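Local structure of cupin 2, conserved barrel domain protein (Shewanella frigidimarina NCIMB 400, 3D82) at residues F9-F13 with K34-V38; E41-H47 with G83-M89; E52-E58 with C94-E100. The protein is of unknown function but binds a nickel ion in a small cupin-type beta barrel, and it assembles as a dimer. All blocks are in the same frame, centred on the assembly; numbering follows the deposited sequence. Where two conformers were deposited one is given.

Contact 1 (F9-F13 with K34-V38); sequences FNDKF and KLVKV
Phe13 and Leu35 carry the apolar part of this contact. The CD1 methyl of Leu35 lies over the middle of the Phe13 ring, 3.8 Å from the ring centroid and only 5° off the ring normal, a well-centred CH-pi contact. The other branch, Leu35 CD2, reaches the rim of the same ring, 3.6 Å from Phe13 CZ, so both methyls press on one aromatic group. Leu35 CD1 also meets the aliphatic root of Lys12, 3.5 Å from its CB, while Phe9 comes close more loosely.

The polar part is a single hydrogen bond. With CG anti to the carbonyl carbon and the rest of the chain extended, Lys37 delivers its NZ to Phe13 O at 2.8 Å. The donor stands 39° out of the carbonyl plane, away from the lone-pair directions. Lys37 NZ also bonds Phe16 O, so the ammonium is shared by one carbonyl in the last turn of helix 9-14 and one just past it. Val36 O lies near the plane of the Phe13 ring, 3.6 Å from CE1.

Axes 9.6 Å apart, crossing at -58°, describe a short N-terminal helix laid across strand 31-39 of the five-stranded sheet of the cupin fold.

Contact 2 (E41-H47 with G83-M89); sequences EFVWHEH and GVEHKPM. With NI (nickel (II) ion), chain L.
The nickel site of the cupin barrel is built here, with His45, His47 and His86 from two antiparallel segments binding the ion through NE2 at 2.3 to 2.4 Å; Glu52 also binds it. His45 and His86 form a single antiparallel hydrogen-bonded bridge, His86 N to His45 O being 3.0 Å. Both side chains hold CG between the backbone N and the carbonyl carbon (chi1 68° and 57°), which swings the two imidazoles to the metal with their planes 54° apart. Each ring is fixed from behind: His45 ND1 donates to Val43 O at 2.9 Å and His86 ND1 to Val84 O at 2.8 Å, both acceptors lying near the ring plane. His47 meets His86 rim to rim, and its backbone O accepts from Gly83 N. One water accepts from His47 N and donates to Val84 O.

Toward the other end, Lys87 runs across Trp44, its CD 3.8 Å from the centroid of the five-membered ring and over the face. Its NZ then closes a salt bridge with Glu41 OE1 at 3.1 Å, on the syn side but tilted out of the carboxylate plane. Phe42 N donates to Pro88 O at 3.0 Å.

With each ND1 giving its hydrogen to a carbonyl, the NE2 lone pairs of His45 and His86 are directed at nickel, and these second-shell bonds probably restrict ring rotation and make the imidazoles somewhat stronger donors.

Contact 3 (E52-E58 with C94-E100); sequences EVFIVME and CKIMIIE. With NI (nickel (II) ion), chain L.
Ile55 and Met97 occupy the tightly packed middle of this antiparallel strand pair. They are a hydrogen-bonded pair whose two backbone bonds, Ile55 N to Met97 O and Met97 N to Ile55 O, are both 2.8 Å. Val53 and Ile99 repeat the pattern with longer bonds. On the face carrying these residues, Ile55 CD1 touches the terminal CE of Met97 (a selenomethionine) at 3.7 Å, and a bend at chi3 (73°) turns this CE to Ile55 CD1. The reverse face holds Phe54, with Ile98 CG1 above one side of its ring toward the rim and Ile96 CD1 at its edge, 3.9 Å from CD2.

The solvent side is the bulge end, where Glu58 is exposed. At Met57 and Glu58 a classic beta bulge sets both residues opposite Lys95, whose O accepts from Met57 N and Glu58 N. Glu58 lies alongside Lys95 in a salt bridge, OE1 to NZ 3.1 Å, with the ammonium standing above the carboxylate plane. The other end is buried and metal-bound: Glu52 reaches the nickel with OE1 at 2.4 Å, through a fully extended chain (chi1 -177°). Its OE2 sits 2.8 Å from Glu100 OE1, two carboxylate oxygens brought close together with no hydrogen bond between them. Lys34 pairs with Glu100 OE2 and would offset some of that charge.

Strand 52-56 is flanked by strand 76-80, and strand 93-101 by strand 31-39. Phe9 and Phe13 of helix 9-14 cover Met57, Phe54 meets Leu61 and Ile63 of strand 60-65 inside the barrel, and Val53 and Ile55 pack on Met28 and Phe9 of the second subunit.

In the fold
Contact 1 closes along the chain before the others open, whereas contacts 2 and 3 alternate their segments. Contact 3 lies about 3 Å from the centre of the chain, and the centres of contacts 1 and 2 lie about 9 and 14 Å from that of contact 3, on opposite sides of the chain's centre and about 20 Å apart. Strands 31-39 and 93-101 are neighbours in the five-stranded sheet, which joins contact 1 to contact 3; strand 86-90 of contact 2 belongs to the three-stranded sheet. The nickel ion bridges contacts 2 and 3, so its ligands come from both sides of the barrel, while helix 9-14 packs on the face of the five-stranded sheet away from the nickel.

Contact 1 (F9-F13 with K34-V38)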
loop_
_atom_site.group_PDB
_atom_site.type_symbol
_atom_site.label_atom_id
_atom_site.label_comp_id
_atom_site.label_asym_id
_atom_site.label_seq_id
_atom_site.Cartn_x
_atom_site.Cartn_y
_atom_site.Cartn_z
ATOM N N PHE D 9 5.816 7.330 5.423
ATOM C CA PHE D 9 4.875 8.097 4.590
ATOM C C PHE D 9 4.775 9.564 4.996
ATOM O O PHE D 9 4.840 10.413 4.121
ATOM C CB PHE D 9 3.495 7.454 4.531
ATOM C CG PHE D 9 3.513 6.021 4.071
ATOM C CD1 PHE D 9 4.094 5.682 2.846
ATOM C CD2 PHE D 9 2.927 5.019 4.837
ATOM C CE1 PHE D 9 4.112 4.350 2.397
ATOM C CE2 PHE D 9 2.931 3.678 4.384
ATOM C CZ PHE D 9 3.528 3.365 3.153
ATOM N N ASN D 10 4.674 9.854 6.304
ATOM C CA ASN D 10 4.617 11.248 6.789
ATOM C C ASN D 10 5.860 12.037 6.371
ATOM O O ASN D 10 5.734 13.201 5.952
ATOM C CB ASN D 10 4.467 11.316 8.318
ATOM C CG ASN D 10 4.215 12.747 8.833
ATOM O OD1 ASN D 10 3.244 13.384 8.449
ATOM N ND2 ASN D 10 5.082 13.232 9.710
ATOM N N ASP D 11 7.045 11.416 6.503
ATOM C CA ASP D 11 8.291 12.091 6.163
ATOM C C ASP D 11 8.310 12.460 4.658
ATOM O O ASP D 11 8.688 13.580 4.302
ATOM C CB ASP D 11 9.497 11.245 6.602
ATOM C CG ASP D 11 9.555 11.008 8.141
ATOM O OD1 ASP D 11 8.786 11.628 8.927
ATOM O OD2 ASP D 11 10.387 10.174 8.562
ATOM N N LYS D 12 7.851 11.540 3.808
ATOM C CA LYS D 12 7.788 11.785 2.354
ATOM C C LYS D 12 6.743 12.828 1.989
ATOM O O LYS D 12 7.025 13.696 1.168
ATOM C CB LYS D 12 7.587 10.479 1.576
ATOM C CG LYS D 12 8.701 9.443 1.792
ATOM C CD LYS D 12 10.034 9.951 1.342
ATOM C CE LYS D 12 11.069 8.885 1.366
ATOM N NZ LYS D 12 12.421 9.484 1.081
ATOM N N PHE D 13 5.560 12.766 2.614
ATOM C CA PHE D 13 4.525 13.798 2.397
ATOM C C PHE D 13 4.980 15.207 2.810
ATOM O O PHE D 13 4.586 16.189 2.172
ATOM C CB PHE D 13 3.201 13.480 3.115
ATOM C CG PHE D 13 2.340 12.486 2.405
ATOM C CD1 PHE D 13 1.787 12.797 1.154
ATOM C CD2 PHE D 13 2.003 11.279 3.010
ATOM C CE1 PHE D 13 0.963 11.868 0.481
ATOM C CE2 PHE D 13 1.178 10.353 2.372
ATOM C CZ PHE D 13 0.656 10.638 1.105
ATOM N N LYS D 34 3.565 5.770 -5.417
ATOM C CA LYS D 34 3.638 7.219 -5.612
ATOM C C LYS D 34 2.738 7.926 -4.628
ATOM O O LYS D 34 1.581 7.549 -4.485
ATOM C CB LYS D 34 3.197 7.558 -7.045
ATOM C CG LYS D 34 4.202 7.111 -8.108
ATOM C CD LYS D 34 3.586 6.542 -9.372
ATOM C CE LYS D 34 3.053 7.520 -10.353
ATOM N NZ LYS D 34 2.455 6.752 -11.534
ATOM N N LEU D 35 3.257 8.983 -4.015
ATOM C CA LEU D 35 2.492 9.814 -3.087
ATOM C C LEU D 35 2.017 11.041 -3.819
ATOM O O LEU D 35 2.757 11.607 -4.629
ATOM C CB LEU D 35 3.325 10.217 -1.873
ATOM C CG LEU D 35 3.780 9.089 -0.947
ATOM C CD1 LEU D 35 4.405 9.730 0.275
ATOM C CD2 LEU D 35 2.663 8.125 -0.544
ATOM N N VAL D 36 0.786 11.453 -3.536
ATOM C CA VAL D 36 0.197 12.633 -4.161
ATOM C C VAL D 36 -0.630 13.417 -3.121
ATOM O O VAL D 36 -1.237 12.819 -2.219
ATOM C CB VAL D 36 -0.752 12.242 -5.359
ATOM C CG1 VAL D 36 -0.806 13.353 -6.401
ATOM C CG2 VAL D 36 -0.335 10.919 -6.052
ATOM N N LYS D 37 -0.611 14.744 -3.235
ATOM C CA LYS D 37 -1.483 15.632 -2.478
ATOM C C LYS D 37 -2.495 16.141 -3.507
ATOM O O LYS D 37 -2.097 16.607 -4.576
ATOM C CB LYS D 37 -0.700 16.771 -1.818
ATOM C CG LYS D 37 0.110 16.285 -0.626
ATOM C CD LYS D 37 0.935 17.376 0.007
ATOM C CE LYS D 37 1.670 16.837 1.223
ATOM N NZ LYS D 37 2.345 17.941 2.007
ATOM N N VAL D 38 -3.795 15.995 -3.222
ATOM C CA VAL D 38 -4.853 16.392 -4.165
ATOM C C VAL D 38 -5.919 17.274 -3.507
ATOM O O VAL D 38 -6.200 17.134 -2.322
ATOM C CB VAL D 38 -5.494 15.148 -4.837
ATOM C CG1 VAL D 38 -4.435 14.348 -5.604
ATOM C CG2 VAL D 38 -6.199 14.236 -3.822
#

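Contact 2 (E41-H47 with G83-M89)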
loop_
_atom_site.group_PDB
_atom_site.type_symbol
_atom_site.label_atom_id
_atom_site.label_comp_id
_atom_site.label_asym_id
_atom_site.label_seq_id
_atom_site.Cartn_x
_atom_site.Cartn_y
_atom_site.Cartn_z
ATOM N N GLU D 41 -10.965 18.979 -8.276
ATOM C CA GLU D 41 -11.262 17.906 -9.230
ATOM C C GLU D 41 -10.162 17.657 -10.242
ATOM O O GLU D 41 -9.491 18.587 -10.668
ATOM C CB GLU D 41 -12.521 18.269 -10.011
ATOM C CG GLU D 41 -13.744 18.487 -9.117
ATOM C CD GLU D 41 -15.039 18.652 -9.881
ATOM O OE1 GLU D 41 -15.136 18.215 -11.062
ATOM O OE2 GLU D 41 -15.979 19.213 -9.269
ATOM N N PHE D 42 -10.028 16.399 -10.663
ATOM C CA PHE D 42 -9.095 16.003 -11.710
ATOM C C PHE D 42 -9.909 16.058 -13.035
ATOM O O PHE D 42 -10.807 16.893 -13.173
ATOM C CB PHE D 42 -8.492 14.613 -11.376
ATOM C CG PHE D 42 -7.203 14.269 -12.151
ATOM C CD1 PHE D 42 -6.095 15.119 -12.131
ATOM C CD2 PHE D 42 -7.104 13.069 -12.861
ATOM C CE1 PHE D 42 -4.911 14.803 -12.844
ATOM C CE2 PHE D 42 -5.931 12.743 -13.582
ATOM C CZ PHE D 42 -4.832 13.610 -13.563
ATOM N N VAL D 43 -9.596 15.189 -13.998
ATOM C CA VAL D 43 -10.266 15.090 -15.289
ATOM C C VAL D 43 -10.677 13.634 -15.481
ATOM O O VAL D 43 -10.128 12.742 -14.843
ATOM C CB VAL D 43 -9.320 15.537 -16.462
ATOM C CG1 VAL D 43 -9.094 17.077 -16.448
ATOM C CG2 VAL D 43 -7.961 14.751 -16.447
ATOM N N TRP D 44 -11.654 13.417 -16.356
ATOM C CA TRP D 44 -12.096 12.086 -16.726
ATOM C C TRP D 44 -11.034 11.454 -17.615
ATOM O O TRP D 44 -10.676 12.002 -18.646
ATOM C CB TRP D 44 -13.411 12.132 -17.495
ATOM C CG TRP D 44 -14.559 12.551 -16.677
ATOM C CD1 TRP D 44 -15.128 13.788 -16.632
ATOM C CD2 TRP D 44 -15.304 11.729 -15.780
ATOM N NE1 TRP D 44 -16.178 13.785 -15.757
ATOM C CE2 TRP D 44 -16.323 12.533 -15.232
ATOM C CE3 TRP D 44 -15.220 10.382 -15.398
ATOM C CZ2 TRP D 44 -17.244 12.044 -14.302
ATOM C CZ3 TRP D 44 -16.130 9.895 -14.477
ATOM C CH2 TRP D 44 -17.134 10.727 -13.940
ATOM N N HIS D 45 -10.562 10.286 -17.216
ATOM C CA HIS D 45 -9.535 9.578 -17.958
ATOM C C HIS D 45 -9.574 8.112 -17.584
ATOM O O HIS D 45 -10.289 7.733 -16.636
ATOM C CB HIS D 45 -8.173 10.155 -17.596
ATOM C CG HIS D 45 -7.775 9.873 -16.189
ATOM N ND1 HIS D 45 -8.423 10.430 -15.107
ATOM C CD2 HIS D 45 -6.853 9.025 -15.682
ATOM C CE1 HIS D 45 -7.897 9.952 -13.993
ATOM N NE2 HIS D 45 -6.936 9.111 -14.314
ATOM N N GLU D 46 -8.800 7.312 -18.319
ATOM C CA GLU D 46 -8.684 5.861 -18.084
ATOM C C GLU D 46 -7.246 5.383 -18.323
ATOM O O GLU D 46 -6.451 6.095 -18.932
ATOM C CB GLU D 46 -9.667 5.050 -18.964
ATOM C CG GLU D 46 -9.239 4.763 -20.437
ATOM C CD GLU D 46 -10.196 3.830 -21.177
ATOM O OE1 GLU D 46 -9.721 2.858 -21.811
ATOM O OE2 GLU D 46 -11.424 4.039 -21.114
ATOM N N HIS D 47 -6.950 4.174 -17.834
ATOM C CA HIS D 47 -5.663 3.498 -18.038
ATOM C C HIS D 47 -6.074 2.215 -18.717
ATOM O O HIS D 47 -6.576 1.286 -18.062
ATOM C CB HIS D 47 -4.917 3.280 -16.715
ATOM C CG HIS D 47 -4.754 4.539 -15.923
ATOM N ND1 HIS D 47 -3.835 5.512 -16.250
ATOM C CD2 HIS D 47 -5.448 5.015 -14.861
ATOM C CE1 HIS D 47 -3.951 6.521 -15.406
ATOM N NE2 HIS D 47 -4.933 6.252 -14.566
ATOM N N GLY D 83 -9.246 0.262 -18.085
ATOM C CA GLY D 83 -10.225 0.732 -19.030
ATOM C C GLY D 83 -11.440 1.431 -18.455
ATOM O O GLY D 83 -12.267 1.864 -19.224
ATOM N N VAL D 84 -11.542 1.571 -17.132
ATOM C CA VAL D 84 -12.697 2.182 -16.492
ATOM C C VAL D 84 -12.381 3.678 -16.307
ATOM O O VAL D 84 -11.371 4.029 -15.687
ATOM C CB VAL D 84 -13.045 1.449 -15.156
ATOM C CG1 VAL D 84 -14.154 2.174 -14.387
ATOM C CG2 VAL D 84 -13.428 -0.008 -15.457
ATOM N N GLU D 85 -13.192 4.534 -16.944
ATOM C CA GLU D 85 -13.089 5.989 -16.779
ATOM C C GLU D 85 -13.411 6.419 -15.367
ATOM O O GLU D 85 -14.403 5.974 -14.791
ATOM C CB GLU D 85 -14.042 6.768 -17.682
ATOM C CG GLU D 85 -13.524 7.095 -19.019
ATOM C CD GLU D 85 -14.409 8.116 -19.699
ATOM O OE1 GLU D 85 -15.561 7.783 -20.023
ATOM O OE2 GLU D 85 -13.938 9.255 -19.901
ATOM N N HIS D 86 -12.620 7.354 -14.863
ATOM C CA HIS D 86 -12.785 7.852 -13.511
ATOM C C HIS D 86 -12.223 9.261 -13.353
ATOM O O HIS D 86 -11.379 9.696 -14.143
ATOM C CB HIS D 86 -12.111 6.887 -12.538
ATOM C CG HIS D 86 -10.666 6.663 -12.831
ATOM N ND1 HIS D 86 -10.235 5.876 -13.880
ATOM C CD2 HIS D 86 -9.552 7.117 -12.217
ATOM C CE1 HIS D 86 -8.915 5.878 -13.912
ATOM N NE2 HIS D 86 -8.478 6.613 -12.907
ATOM N N LYS D 87 -12.704 9.957 -12.325
ATOM C CA LYS D 87 -12.279 11.335 -12.023
ATOM C C LYS D 87 -12.145 11.497 -10.492
ATOM O O LYS D 87 -13.161 11.646 -9.795
ATOM C CB LYS D 87 -13.268 12.335 -12.604
ATOM C CG LYS D 87 -12.857 13.781 -12.437
ATOM C CD LYS D 87 -13.839 14.744 -13.102
ATOM C CE LYS D 87 -15.151 14.848 -12.341
ATOM N NZ LYS D 87 -16.012 15.942 -12.912
ATOM N N PRO D 88 -10.910 11.392 -9.965
ATOM C CA PRO D 88 -10.726 11.647 -8.542
ATOM C C PRO D 88 -10.997 13.109 -8.192
ATOM O O PRO D 88 -10.757 13.995 -9.008
ATOM C CB PRO D 88 -9.259 11.292 -8.292
ATOM C CG PRO D 88 -8.872 10.441 -9.429
ATOM C CD PRO D 88 -9.652 10.951 -10.587
HETATM N N MSE D 89 -11.531 13.324 -6.993
HETATM C CA MSE D 89 -11.883 14.653 -6.474
HETATM C C MSE D 89 -11.705 14.676 -4.959
HETATM O O MSE D 89 -11.913 13.651 -4.306
HETATM C CB MSE D 89 -13.352 14.972 -6.736
HETATM C CG MSE D 89 -13.827 14.777 -8.144
HETATM SE SE MSE D 89 -15.729 14.963 -8.191
HETATM C CE MSE D 89 -16.277 13.340 -7.212
HETATM NI NI NI L . -6.204 7.389 -12.920
HETATM O O HOH W 1 -8.705 3.057 -15.904
#

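Contact 3 (E52-E58 with C94-E100)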
loop_
_atom_site.group_PDB
_atom_site.type_symbol
_atom_site.label_atom_id
_atom_site.label_comp_id
_atom_site.label_asym_id
_atom_site.label_seq_id
_atom_site.Cartn_x
_atom_site.Cartn_y
_atom_site.Cartn_z
ATOM N N GLU D 52 -5.348 0.281 -11.403
ATOM C CA GLU D 52 -4.699 1.355 -10.653
ATOM C C GLU D 52 -5.255 1.345 -9.230
ATOM O O GLU D 52 -6.475 1.342 -9.044
ATOM C CB GLU D 52 -4.977 2.705 -11.321
ATOM C CG GLU D 52 -4.283 3.893 -10.668
ATOM C CD GLU D 52 -4.612 5.189 -11.373
ATOM O OE1 GLU D 52 -5.799 5.542 -11.403
ATOM O OE2 GLU D 52 -3.704 5.878 -11.891
ATOM N N VAL D 53 -4.362 1.355 -8.245
ATOM C CA VAL D 53 -4.734 1.344 -6.840
ATOM C C VAL D 53 -4.621 2.731 -6.220
ATOM O O VAL D 53 -3.651 3.426 -6.454
ATOM C CB VAL D 53 -3.882 0.313 -6.047
ATOM C CG1 VAL D 53 -4.097 0.449 -4.504
ATOM C CG2 VAL D 53 -4.232 -1.117 -6.518
ATOM N N PHE D 54 -5.648 3.116 -5.460
ATOM C CA PHE D 54 -5.661 4.322 -4.644
ATOM C C PHE D 54 -5.763 3.892 -3.183
ATOM O O PHE D 54 -6.621 3.077 -2.835
ATOM C CB PHE D 54 -6.881 5.194 -4.932
ATOM C CG PHE D 54 -6.791 5.956 -6.200
ATOM C CD1 PHE D 54 -7.072 5.330 -7.406
ATOM C CD2 PHE D 54 -6.467 7.318 -6.196
ATOM C CE1 PHE D 54 -6.999 6.033 -8.590
ATOM C CE2 PHE D 54 -6.385 8.026 -7.385
ATOM C CZ PHE D 54 -6.654 7.391 -8.584
ATOM N N ILE D 55 -4.883 4.434 -2.352
ATOM C CA ILE D 55 -4.924 4.229 -0.909
ATOM C C ILE D 55 -4.956 5.641 -0.334
ATOM O O ILE D 55 -4.088 6.461 -0.661
ATOM C CB ILE D 55 -3.702 3.470 -0.382
ATOM C CG1 ILE D 55 -3.554 2.104 -1.084
ATOM C CG2 ILE D 55 -3.792 3.271 1.142
ATOM C CD1 ILE D 55 -2.320 1.290 -0.658
ATOM N N VAL D 56 -5.975 5.937 0.470
ATOM C CA VAL D 56 -6.067 7.234 1.147
ATOM C C VAL D 56 -5.332 7.117 2.487
ATOM O O VAL D 56 -5.597 6.198 3.270
ATOM C CB VAL D 56 -7.509 7.685 1.320
ATOM C CG1 VAL D 56 -7.571 9.042 2.084
ATOM C CG2 VAL D 56 -8.170 7.775 -0.061
HETATM N N MSE D 57 -4.415 8.052 2.722
HETATM C CA MSE D 57 -3.539 8.106 3.906
HETATM C C MSE D 57 -4.073 9.121 4.917
HETATM O O MSE D 57 -3.976 8.900 6.115
HETATM C CB MSE D 57 -2.122 8.520 3.500
HETATM C CG MSE D 57 -1.586 7.825 2.219
HETATM SE SE MSE D 57 -1.434 5.974 2.422
HETATM C CE MSE D 57 0.180 6.088 3.345
ATOM N N GLU D 58 -4.594 10.243 4.414
ATOM C CA GLU D 58 -5.183 11.296 5.222
ATOM C C GLU D 58 -6.217 12.060 4.388
ATOM O O GLU D 58 -5.998 12.325 3.189
ATOM C CB GLU D 58 -4.098 12.244 5.721
ATOM C CG GLU D 58 -4.588 13.285 6.756
ATOM C CD GLU D 58 -3.478 14.171 7.309
ATOM O OE1 GLU D 58 -2.281 13.834 7.191
ATOM O OE2 GLU D 58 -3.813 15.214 7.886
ATOM N N CYS D 94 -6.173 16.178 0.332
ATOM C CA CYS D 94 -6.190 14.750 0.610
ATOM C C CYS D 94 -4.831 14.148 0.254
ATOM O O CYS D 94 -4.277 14.465 -0.795
ATOM C CB CYS D 94 -7.308 14.119 -0.190
ATOM S SG CYS D 94 -7.512 12.386 0.128
ATOM N N LYS D 95 -4.301 13.297 1.133
ATOM C CA LYS D 95 -3.004 12.652 0.949
ATOM C C LYS D 95 -3.265 11.229 0.518
ATOM O O LYS D 95 -3.905 10.458 1.261
ATOM C CB LYS D 95 -2.183 12.690 2.246
ATOM C CG LYS D 95 -1.757 14.099 2.637
ATOM C CD LYS D 95 -1.003 14.140 3.968
ATOM C CE LYS D 95 -0.870 15.581 4.473
ATOM N NZ LYS D 95 -0.237 15.641 5.808
ATOM N N ILE D 96 -2.784 10.885 -0.685
ATOM C CA ILE D 96 -2.986 9.567 -1.270
ATOM C C ILE D 96 -1.711 8.899 -1.731
ATOM O O ILE D 96 -0.666 9.544 -1.890
ATOM C CB ILE D 96 -3.986 9.613 -2.464
ATOM C CG1 ILE D 96 -3.430 10.397 -3.676
ATOM C CG2 ILE D 96 -5.297 10.226 -1.999
ATOM C CD1 ILE D 96 -4.286 10.317 -4.953
HETATM N N MSE D 97 -1.834 7.588 -1.917
HETATM C CA MSE D 97 -0.801 6.766 -2.482
HETATM C C MSE D 97 -1.416 6.013 -3.660
HETATM O O MSE D 97 -2.511 5.465 -3.543
HETATM C CB MSE D 97 -0.184 5.782 -1.470
HETATM C CG MSE D 97 0.968 5.001 -2.098
HETATM SE SE MSE D 97 2.196 4.233 -0.860
HETATM C CE MSE D 97 1.055 2.852 -0.244
ATOM N N ILE D 98 -0.719 6.046 -4.790
ATOM C CA ILE D 98 -1.110 5.341 -6.013
ATOM C C ILE D 98 -0.052 4.293 -6.307
ATOM O O ILE D 98 1.143 4.563 -6.151
ATOM C CB ILE D 98 -1.231 6.278 -7.223
ATOM C CG1 ILE D 98 -2.373 7.268 -7.042
ATOM C CG2 ILE D 98 -1.498 5.501 -8.516
ATOM C CD1 ILE D 98 -2.267 8.444 -8.080
ATOM N N ILE D 99 -0.504 3.099 -6.705
ATOM C CA ILE D 99 0.377 2.000 -7.057
ATOM C C ILE D 99 -0.045 1.525 -8.437
ATOM O O ILE D 99 -1.234 1.243 -8.675
ATOM C CB ILE D 99 0.323 0.827 -6.047
ATOM C CG1 ILE D 99 0.478 1.317 -4.592
ATOM C CG2 ILE D 99 1.430 -0.210 -6.386
ATOM C CD1 ILE D 99 0.239 0.226 -3.544
ATOM N N GLU D 100 0.917 1.465 -9.344
ATOM C CA GLU D 100 0.682 1.047 -10.721
ATOM C C GLU D 100 2.018 0.793 -11.430
ATOM O O GLU D 100 3.061 1.265 -10.945
ATOM C CB GLU D 100 -0.124 2.137 -11.467
ATOM C CG GLU D 100 0.590 3.512 -11.587
ATOM C CD GLU D 100 -0.355 4.610 -12.104
ATOM O OE1 GLU D 100 -1.493 4.285 -12.541
ATOM O OE2 GLU D 100 0.045 5.789 -12.074
HETATM NI NI NI L . -6.204 7.389 -12.920
#